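Local coordinates for protein putative NADH-flavin reductase (Streptococcus pneumoniae TIGR4, PDB 4R01) that is probably an NADH-flavin reductase with an NAD(P)-binding Rossmann-type alpha/beta fold, at residues A[49-52]-A[53-57]; A[83-86]-A[87-91]; A[190-193]-A[194-198]. All coordinates share one frame; numbering follows the deposited sequence.

Interaction 1 (A[49-52]-A[53-57]); sequences FELT and KDDLT
A capping box formed by Thr52 and Asp55 opens the short helix 53-56, with Thr52 at the N-cap and Asp55 three residues on. In such a box each residue's side chain accepts the backbone N-H of the other, and the two halves differ here in quality. The stronger half runs from Thr52 N to Asp55 OD2, 2.8 Å apart with an N-H...O angle of 158°; the donor meets the oxygen from above the carboxylate, 37° out of its plane. The return bond, from Asp55 N to Thr52 OG1, is weak at 3.4 Å. A first torsion of 72° places the threonine hydroxyl between the backbone N and the carbonyl carbon, facing Asp55 N. Asp55 N is also received by Thr52 O at 3.0 Å, the donor standing well above the carbonyl plane, so the tight turn shares one N-H between two oxygens of the same residue. Leu56 N reaches Thr52 O only weakly, at 3.4 Å, in keeping with a helix of barely one turn. Leu51 closes one flank: its CD2 methyl comes within 3.7 Å of Asp55 OD2 and 3.9 Å of Asp55 CB, setting a methyl beside the carboxylate oxygen. OD2 has a second partner in a salt bridge to Lys46, so a cation and a backbone N-H both hold this oxygen and would probably favour its ionised form. Around the box, Leu51 and Leu56 turn to Ile31 of strand 27-32, Leu56 also meets Phe84, and Lys53 lies on Leu87; the apolar side of this turn thus packs between that strand and helix 76-88, while Thr52 itself is exposed.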
ATOM      1  N   PHE A  49      19.969  -4.343  34.636  1.00 53.90           N
ATOM      2  CA  PHE A  49      20.451  -5.715  34.743  1.00 57.48           C
ATOM      3  C   PHE A  49      21.138  -5.994  36.077  1.00 60.34           C
ATOM      4  O   PHE A  49      21.765  -7.037  36.255  1.00 63.33           O
ATOM      5  CB  PHE A  49      21.396  -6.027  33.584  1.00 58.16           C
ATOM      6  CG  PHE A  49      20.749  -5.896  32.237  1.00 56.76           C
ATOM      7  CD1 PHE A  49      20.035  -6.949  31.692  1.00 58.75           C
ATOM      8  CD2 PHE A  49      20.843  -4.715  31.521  1.00 55.19           C
ATOM      9  CE1 PHE A  49      19.434  -6.829  30.454  1.00 59.53           C
ATOM     10  CE2 PHE A  49      20.244  -4.588  30.284  1.00 56.84           C
ATOM     11  CZ  PHE A  49      19.538  -5.647  29.750  1.00 58.75           C
ATOM     12  N   GLU A  50      21.007  -5.059  37.011  1.00 62.23           N
ATOM     13  CA  GLU A  50      21.518  -5.254  38.360  1.00 66.20           C
ATOM     14  C   GLU A  50      20.365  -5.364  39.349  1.00 60.61           C
ATOM     15  O   GLU A  50      20.576  -5.431  40.559  1.00 60.95           O
ATOM     16  CB  GLU A  50      22.459  -4.115  38.752  1.00 75.89           C
ATOM     17  CG  GLU A  50      23.915  -4.374  38.392  1.00 85.17           C
ATOM     18  CD  GLU A  50      24.696  -3.097  38.164  1.00 91.16           C
ATOM     19  OE1 GLU A  50      24.206  -2.021  38.564  1.00 92.10           O
ATOM     20  OE2 GLU A  50      25.801  -3.171  37.583  1.00 94.45           O
ATOM     21  N   LEU A  51      19.146  -5.389  38.821  1.00 54.33           N
ATOM     22  CA  LEU A  51      17.953  -5.538  39.646  1.00 50.38           C
ATOM     23  C   LEU A  51      17.897  -6.911  40.305  1.00 48.59           C
ATOM     24  O   LEU A  51      18.350  -7.907  39.739  1.00 46.27           O
ATOM     25  CB  LEU A  51      16.690  -5.315  38.812  1.00 49.35           C
ATOM     26  CG  LEU A  51      16.359  -3.888  38.374  1.00 45.71           C
ATOM     27  CD1 LEU A  51      15.192  -3.905  37.405  1.00 46.03           C
ATOM     28  CD2 LEU A  51      16.046  -3.007  39.574  1.00 41.67           C
ATOM     29  N   THR A  52      17.332  -6.953  41.506  1.00 47.45           N
ATOM     30  CA  THR A  52      17.154  -8.200  42.235  1.00 49.49           C
ATOM     31  C   THR A  52      15.669  -8.460  42.454  1.00 49.23           C
ATOM     32  O   THR A  52      14.838  -7.600  42.166  1.00 48.40           O
ATOM     33  CB  THR A  52      17.874  -8.170  43.597  1.00 51.58           C
ATOM     34  OG1 THR A  52      17.164  -7.306  44.493  1.00 47.80           O
ATOM     35  CG2 THR A  52      19.304  -7.671  43.436  1.00 49.25           C
ATOM     36  N   LYS A  53      15.335  -9.641  42.965  1.00 51.16           N
ATOM     37  CA  LYS A  53      13.947  -9.949  43.286  1.00 54.81           C
ATOM     38  C   LYS A  53      13.422  -8.993  44.349  1.00 57.94           C
ATOM     39  O   LYS A  53      12.272  -8.564  44.296  1.00 61.94           O
ATOM     40  CB  LYS A  53      13.803 -11.396  43.760  1.00 58.15           C
ATOM     41  CG  LYS A  53      14.385 -12.420  42.808  1.00 59.19           C
ATOM     42  CD  LYS A  53      14.067 -13.837  43.254  1.00 64.60           C
ATOM     43  CE  LYS A  53      14.740 -14.856  42.347  1.00 67.82           C
ATOM     44  NZ  LYS A  53      14.324 -16.249  42.664  1.00 72.36           N
ATOM     45  N   ASP A  54      14.280  -8.650  45.304  1.00 56.60           N
ATOM     46  CA  ASP A  54      13.906  -7.734  46.373  1.00 57.27           C
ATOM     47  C   ASP A  54      13.597  -6.329  45.850  1.00 53.09           C
ATOM     48  O   ASP A  54      12.944  -5.537  46.529  1.00 54.59           O
ATOM     49  CB  ASP A  54      15.010  -7.676  47.431  1.00 59.55           C
ATOM     50  CG  ASP A  54      15.077  -8.939  48.271  1.00 62.42           C
ATOM     51  OD1 ASP A  54      14.063  -9.670  48.327  1.00 61.17           O
ATOM     52  OD2 ASP A  54      16.136  -9.195  48.883  1.00 63.14           O
ATOM     53  N   ASP A  55      14.064  -6.026  44.644  1.00 49.66           N
ATOM     54  CA  ASP A  55      13.730  -4.762  44.001  1.00 50.34           C
ATOM     55  C   ASP A  55      12.334  -4.802  43.385  1.00 49.76           C
ATOM     56  O   ASP A  55      11.657  -3.779  43.303  1.00 48.54           O
ATOM     57  CB  ASP A  55      14.757  -4.411  42.923  1.00 43.35           C
ATOM     58  CG  ASP A  55      16.126  -4.124  43.494  1.00 56.41           C
ATOM     59  OD1 ASP A  55      16.205  -3.583  44.619  1.00 60.75           O
ATOM     60  OD2 ASP A  55      17.127  -4.434  42.816  1.00 52.45           O
ATOM     61  N   LEU A  56      11.903  -5.985  42.959  1.00 55.65           N
ATOM     62  CA  LEU A  56      10.637  -6.107  42.242  1.00 54.51           C
ATOM     63  C   LEU A  56       9.525  -6.747  43.068  1.00 60.69           C
ATOM     64  O   LEU A  56       8.411  -6.925  42.575  1.00 62.97           O
ATOM     65  CB  LEU A  56      10.836  -6.900  40.952  1.00 52.70           C
ATOM     66  CG  LEU A  56      11.727  -6.232  39.905  1.00 51.35           C
ATOM     67  CD1 LEU A  56      11.612  -6.952  38.566  1.00 49.55           C
ATOM     68  CD2 LEU A  56      11.380  -4.759  39.763  1.00 50.08           C
ATOM     69  N   THR A  57       9.823  -7.094  44.318  1.00 63.32           N
ATOM     70  CA  THR A  57       8.789  -7.579  45.226  1.00 67.65           C
ATOM     71  C   THR A  57       7.915  -6.419  45.686  1.00 68.19           C
ATOM     72  O   THR A  57       8.384  -5.287  45.793  1.00 68.43           O
ATOM     73  CB  THR A  57       9.383  -8.283  46.461  1.00 73.17           C
ATOM     74  OG1 THR A  57      10.422  -7.472  47.023  1.00 73.64           O
ATOM     75  CG2 THR A  57       9.948  -9.644  46.086  1.00 72.77           C
TER

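Interaction 2 (A[83-86]-A[87-91])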
ATOM      1  N   LEU A  83      16.306 -11.822  32.297  1.00 52.78           N
ATOM      2  CA  LEU A  83      16.493 -11.285  33.640  1.00 54.27           C
ATOM      3  C   LEU A  83      15.175 -11.161  34.395  1.00 54.76           C
ATOM      4  O   LEU A  83      15.058 -11.611  35.537  1.00 47.20           O
ATOM      5  CB  LEU A  83      17.175  -9.919  33.579  1.00 50.88           C
ATOM      6  CG  LEU A  83      17.112  -9.120  34.882  1.00 51.79           C
ATOM      7  CD1 LEU A  83      18.051  -9.702  35.933  1.00 53.77           C
ATOM      8  CD2 LEU A  83      17.418  -7.659  34.630  1.00 52.31           C
ATOM      9  N   PHE A  84      14.189 -10.538  33.755  1.00 48.70           N
ATOM     10  CA  PHE A  84      12.898 -10.315  34.391  1.00 46.74           C
ATOM     11  C   PHE A  84      12.200 -11.625  34.720  1.00 50.11           C
ATOM     12  O   PHE A  84      11.550 -11.742  35.760  1.00 52.32           O
ATOM     13  CB  PHE A  84      12.007  -9.452  33.503  1.00 42.51           C
ATOM     14  CG  PHE A  84      12.254  -7.982  33.654  1.00 45.72           C
ATOM     15  CD1 PHE A  84      12.010  -7.352  34.862  1.00 48.42           C
ATOM     16  CD2 PHE A  84      12.724  -7.229  32.591  1.00 45.89           C
ATOM     17  CE1 PHE A  84      12.235  -6.001  35.012  1.00 48.13           C
ATOM     18  CE2 PHE A  84      12.950  -5.875  32.732  1.00 46.07           C
ATOM     19  CZ  PHE A  84      12.702  -5.262  33.945  1.00 48.20           C
ATOM     20  N   ASN A  85      12.343 -12.608  33.838  1.00 47.65           N
ATOM     21  CA  ASN A  85      11.798 -13.933  34.091  1.00 50.61           C
ATOM     22  C   ASN A  85      12.393 -14.535  35.359  1.00 53.78           C
ATOM     23  O   ASN A  85      11.676 -15.080  36.193  1.00 54.15           O
ATOM     24  CB  ASN A  85      12.050 -14.855  32.896  1.00 54.33           C
ATOM     25  CG  ASN A  85      11.483 -16.244  33.105  1.00 59.13           C
ATOM     26  OD1 ASN A  85      10.267 -16.434  33.119  1.00 61.33           O
ATOM     27  ND2 ASN A  85      12.363 -17.227  33.254  1.00 51.38           N
ATOM     28  N   GLN A  86      13.698 -14.418  35.496  1.00 58.52           N
ATOM     29  CA  GLN A  86      14.409 -14.887  36.664  1.00 67.44           C
ATOM     30  C   GLN A  86      13.905 -14.239  37.923  1.00 63.11           C
ATOM     31  O   GLN A  86      13.913 -14.849  38.945  1.00 62.77           O
ATOM     32  CB  GLN A  86      15.893 -14.586  36.557  1.00 79.75           C
ATOM     33  CG  GLN A  86      16.699 -15.614  35.801  1.00 90.45           C
ATOM     34  CD  GLN A  86      17.932 -15.026  35.133  1.00 95.64           C
ATOM     35  OE1 GLN A  86      18.311 -13.891  35.388  1.00 96.49           O
ATOM     36  NE2 GLN A  86      18.560 -15.806  34.276  1.00 97.69           N
ATOM     37  N   LEU A  87      13.449 -13.003  37.825  1.00 59.96           N
ATOM     38  CA  LEU A  87      13.031 -12.216  38.978  1.00 58.61           C
ATOM     39  C   LEU A  87      11.552 -12.385  39.310  1.00 58.62           C
ATOM     40  O   LEU A  87      11.161 -12.321  40.476  1.00 60.50           O
ATOM     41  CB  LEU A  87      13.330 -10.734  38.744  1.00 53.86           C
ATOM     42  CG  LEU A  87      14.795 -10.350  38.533  1.00 53.35           C
ATOM     43  CD1 LEU A  87      14.933  -8.845  38.378  1.00 48.28           C
ATOM     44  CD2 LEU A  87      15.648 -10.852  39.683  1.00 53.40           C
ATOM     45  N   LEU A  88      10.730 -12.601  38.287  1.00 56.31           N
ATOM     46  CA  LEU A  88       9.282 -12.549  38.467  1.00 57.71           C
ATOM     47  C   LEU A  88       8.565 -13.894  38.336  1.00 64.31           C
ATOM     48  O   LEU A  88       7.457 -14.047  38.850  1.00 69.90           O
ATOM     49  CB  LEU A  88       8.674 -11.557  37.473  1.00 52.55           C
ATOM     50  CG  LEU A  88       9.122 -10.102  37.624  1.00 49.22           C
ATOM     51  CD1 LEU A  88       8.352  -9.205  36.666  1.00 45.26           C
ATOM     52  CD2 LEU A  88       8.959  -9.628  39.064  1.00 50.09           C
ATOM     53  N   ALA A  89       9.175 -14.858  37.650  1.00 63.62           N
ATOM     54  CA  ALA A  89       8.548 -16.170  37.489  1.00 66.29           C
ATOM     55  C   ALA A  89       8.338 -16.839  38.843  1.00 70.79           C
ATOM     56  O   ALA A  89       9.178 -16.730  39.737  1.00 73.98           O
ATOM     57  CB  ALA A  89       9.379 -17.062  36.582  1.00 67.19           C
ATOM     58  N   GLY A  90       7.210 -17.525  38.987  1.00 70.29           N
ATOM     59  CA  GLY A  90       6.844 -18.126  40.256  1.00 73.21           C
ATOM     60  C   GLY A  90       5.900 -17.228  41.033  1.00 72.38           C
ATOM     61  O   GLY A  90       4.996 -17.707  41.718  1.00 76.15           O
ATOM     62  N   THR A  91       6.113 -15.920  40.925  1.00 67.34           N
ATOM     63  CA  THR A  91       5.242 -14.948  41.576  1.00 67.09           C
ATOM     64  C   THR A  91       4.027 -14.674  40.700  1.00 68.33           C
ATOM     65  O   THR A  91       3.995 -15.065  39.534  1.00 69.64           O
ATOM     66  CB  THR A  91       5.974 -13.626  41.868  1.00 62.75           C
ATOM     67  OG1 THR A  91       6.308 -12.976  40.636  1.00 58.57           O
ATOM     68  CG2 THR A  91       7.243 -13.888  42.661  1.00 64.66           C
TER
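Phe84 O accepts two backbone N-H groups near the end of helix 76-88. The shorter bond, from Leu88 N at 2.8 Å, arrives nearly in line with the C=O bond, with a C=O...N angle of 161°; the other, from Leu87 N at 3.1 Å, is weak. One residue later Asn85 O repeats the pattern, taking Ala89 N at 2.9 Å with an N-H...O angle of 157° and Leu88 N only weakly. Two carbonyls with paired donors show the last turn mixing i+4 with i+3 bonding before the chain leaves the helix at Ala89.

Side chains one turn apart pair along the helix. Leu83 and Leu87 meet through their CD1 methyls, 4.1 Å apart, one side chain slanting across the other. Leu83 has CG anti to the backbone N (chi1 166°), which sends its branch forward along the helix to the leucine one turn on. Leu88 CD1 approaches Phe84 CD1 more loosely, at 4.5 Å, and both residues are buried against Val62 of strand 61-64. The Phe84 ring also meets that of Phe95. On another flank, Ala89 CB lies 3.6 Å from Asn85 OD1, a methyl beside an amide oxygen.

Beyond the helix, Leu88 to Thr91 form a type II beta turn closed by Thr91 N to Leu88 O at 3.1 Å, with Gly90 taking the positive phi of its third position. Helix end and turn together lead the chain toward strand 94-98, as in a beta-alpha-beta crossover of a Rossmann fold.

Interaction 3 (A[190-193]-A[194-198])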
ATOM      1  N   GLY A 190      -4.229   2.858  26.751  1.00 36.44           N
ATOM      2  CA  GLY A 190      -4.579   1.481  26.458  1.00 36.50           C
ATOM      3  C   GLY A 190      -3.834   0.490  27.331  1.00 36.62           C
ATOM      4  O   GLY A 190      -4.402  -0.502  27.788  1.00 36.92           O
ATOM      5  N   LEU A 191      -2.557   0.766  27.573  1.00 36.60           N
ATOM      6  CA  LEU A 191      -1.723  -0.125  28.372  1.00 37.24           C
ATOM      7  C   LEU A 191      -2.174  -0.161  29.838  1.00 40.12           C
ATOM      8  O   LEU A 191      -2.214  -1.226  30.454  1.00 42.99           O
ATOM      9  CB  LEU A 191      -0.255   0.298  28.268  1.00 36.53           C
ATOM     10  CG  LEU A 191       0.802  -0.641  28.855  1.00 36.42           C
ATOM     11  CD1 LEU A 191       2.065  -0.603  28.011  1.00 37.39           C
ATOM     12  CD2 LEU A 191       1.117  -0.275  30.296  1.00 34.51           C
ATOM     13  N   VAL A 192      -2.512   0.999  30.393  1.00 40.96           N
ATOM     14  CA  VAL A 192      -2.976   1.069  31.777  1.00 47.11           C
ATOM     15  C   VAL A 192      -4.371   0.449  31.909  1.00 50.04           C
ATOM     16  O   VAL A 192      -4.719  -0.107  32.954  1.00 51.22           O
ATOM     17  CB  VAL A 192      -2.987   2.527  32.298  1.00 47.02           C
ATOM     18  CG1 VAL A 192      -3.506   2.592  33.727  1.00 44.74           C
ATOM     19  CG2 VAL A 192      -1.591   3.118  32.230  1.00 47.96           C
ATOM     20  N   ASP A 193      -5.164   0.532  30.843  1.00 49.06           N
ATOM     21  CA  ASP A 193      -6.469  -0.126  30.819  1.00 49.44           C
ATOM     22  C   ASP A 193      -6.308  -1.636  30.948  1.00 45.17           C
ATOM     23  O   ASP A 193      -7.083  -2.297  31.635  1.00 47.63           O
ATOM     24  CB  ASP A 193      -7.232   0.208  29.535  1.00 51.71           C
ATOM     25  CG  ASP A 193      -7.781   1.620  29.534  1.00 55.56           C
ATOM     26  OD1 ASP A 193      -7.742   2.277  30.595  1.00 59.52           O
ATOM     27  OD2 ASP A 193      -8.262   2.070  28.471  1.00 54.54           O
ATOM     28  N   GLU A 194      -5.290  -2.174  30.285  1.00 43.46           N
ATOM     29  CA  GLU A 194      -4.987  -3.597  30.370  1.00 44.71           C
ATOM     30  C   GLU A 194      -4.455  -3.949  31.762  1.00 52.09           C
ATOM     31  O   GLU A 194      -4.492  -5.104  32.180  1.00 56.66           O
ATOM     32  CB  GLU A 194      -3.984  -3.990  29.275  1.00 39.33           C
ATOM     33  CG  GLU A 194      -3.473  -5.424  29.344  1.00 43.30           C
ATOM     34  CD  GLU A 194      -4.574  -6.455  29.172  1.00 48.32           C
ATOM     35  OE1 GLU A 194      -5.541  -6.181  28.428  1.00 50.40           O
ATOM     36  OE2 GLU A 194      -4.476  -7.536  29.790  1.00 48.24           O
ATOM     37  N   LEU A 195      -3.969  -2.946  32.487  1.00 53.77           N
ATOM     38  CA  LEU A 195      -3.512  -3.157  33.858  1.00 56.66           C
ATOM     39  C   LEU A 195      -4.693  -3.189  34.816  1.00 57.65           C
ATOM     40  O   LEU A 195      -4.778  -4.054  35.685  1.00 61.30           O
ATOM     41  CB  LEU A 195      -2.524  -2.069  34.275  1.00 58.04           C
ATOM     42  CG  LEU A 195      -1.126  -2.212  33.681  1.00 58.52           C
ATOM     43  CD1 LEU A 195      -0.275  -1.009  34.035  1.00 59.51           C
ATOM     44  CD2 LEU A 195      -0.486  -3.493  34.186  1.00 60.53           C
ATOM     45  N   GLU A 196      -5.606  -2.242  34.644  1.00 54.62           N
ATOM     46  CA  GLU A 196      -6.809  -2.175  35.463  1.00 60.72           C
ATOM     47  C   GLU A 196      -7.817  -3.264  35.090  1.00 65.71           C
ATOM     48  O   GLU A 196      -8.327  -3.987  35.954  1.00 70.57           O
ATOM     49  CB  GLU A 196      -7.451  -0.791  35.329  1.00 62.76           C
ATOM     50  CG  GLU A 196      -6.666   0.337  35.986  1.00 65.37           C
ATOM     51  CD  GLU A 196      -7.236   1.702  35.651  1.00 68.47           C
ATOM     52  OE1 GLU A 196      -8.442   1.775  35.341  1.00 70.41           O
ATOM     53  OE2 GLU A 196      -6.476   2.695  35.660  1.00 68.69           O
ATOM     54  N   LYS A 197      -8.102  -3.378  33.796  1.00 66.17           N
ATOM     55  CA  LYS A 197      -9.105  -4.324  33.303  1.00 68.26           C
ATOM     56  C   LYS A 197      -8.450  -5.359  32.376  1.00 70.71           C
ATOM     57  O   LYS A 197      -8.678  -5.361  31.161  1.00 70.74           O
ATOM     58  CB  LYS A 197     -10.215  -3.575  32.572  1.00 65.60           C
ATOM     59  CG  LYS A 197     -10.526  -2.200  33.165  1.00 67.21           C
ATOM     60  CD  LYS A 197     -11.860  -2.147  33.897  1.00 71.55           C
ATOM     61  CE  LYS A 197     -12.921  -1.579  32.972  1.00 71.12           C
ATOM     62  NZ  LYS A 197     -13.982  -0.821  33.678  1.00 72.97           N
ATOM     63  N   GLY A 198      -7.598  -6.201  32.920  1.00 75.24           N
ATOM     64  CA  GLY A 198      -6.756  -6.961  32.041  1.00 72.47           C
ATOM     65  C   GLY A 198      -7.082  -8.397  31.866  1.00 74.85           C
ATOM     66  O   GLY A 198      -6.853  -9.207  32.722  1.00 78.33           O
TER
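Leu191 and Leu195 lie side by side and point the same way along one face of helix 184-196, the helix that precedes the last strand, 203-209, in this Rossmann-type fold. Their closest atoms are Leu191 CD2 and Leu195 CD1, 4.1 Å apart. The two get there by different torsions: Leu191 holds CG anti to the backbone N (chi1 -171°) and reaches forward, whereas Leu195 sets its CG beside the backbone N. The shared apolar face rests on the central sheet, touching Ile63 of strand 61-64 and Leu96 of strand 94-98.

Val192 and Glu196 meet differently: the extended glutamate chain crosses the valine at a slant, bringing OE2 within 3.5 Å of Val192 CG1. That oxygen is held by a salt bridge to Arg24 and a hydrogen bond to His26, and Arg24 also bridges Asp193 OD1. A common cation thus sits by both acids, whose like charges come as near as 4.8 Å between Asp193 OD1 and Glu196 OE1; it probably offsets their repulsion. Asp193 OD2 in turn bonds to Tyr165, while Glu194 turns elsewhere, to Arg94 and His200.

The backbone beneath is less even. Leu195 N is shared weakly between Leu191 O and Val192 O, while Glu194 N to Gly190 O at 3.1 Å and Glu196 N to Val192 O at 2.9 Å are sound bonds. The final turn is closed where the chain begins to leave the helix, by Lys197 N donating to Asp193 O across 2.6 Å at an N-H...O angle of 157°.

In the fold
From the N terminus the three contacts come in series, none nesting in or crossing another, and each spans a single turn of chain rather than a long loop. Interaction 1 starts the short helix after strand 42-45; interaction 2 ends helix 76-88, between strands 61-64 and 94-98; interaction 3 ends helix 184-196, ahead of strand 203-209. The first two are neighbours, with centres about 9 Å apart, and touch directly: Lys53 N lies 3.5 Å from Leu87 CD2, and Phe49 CA 3.6 Å from Leu83 CD2. Interaction 3 stands apart, its nearest atoms about 11 Å from interaction 2, yet both pack on strand 61-64.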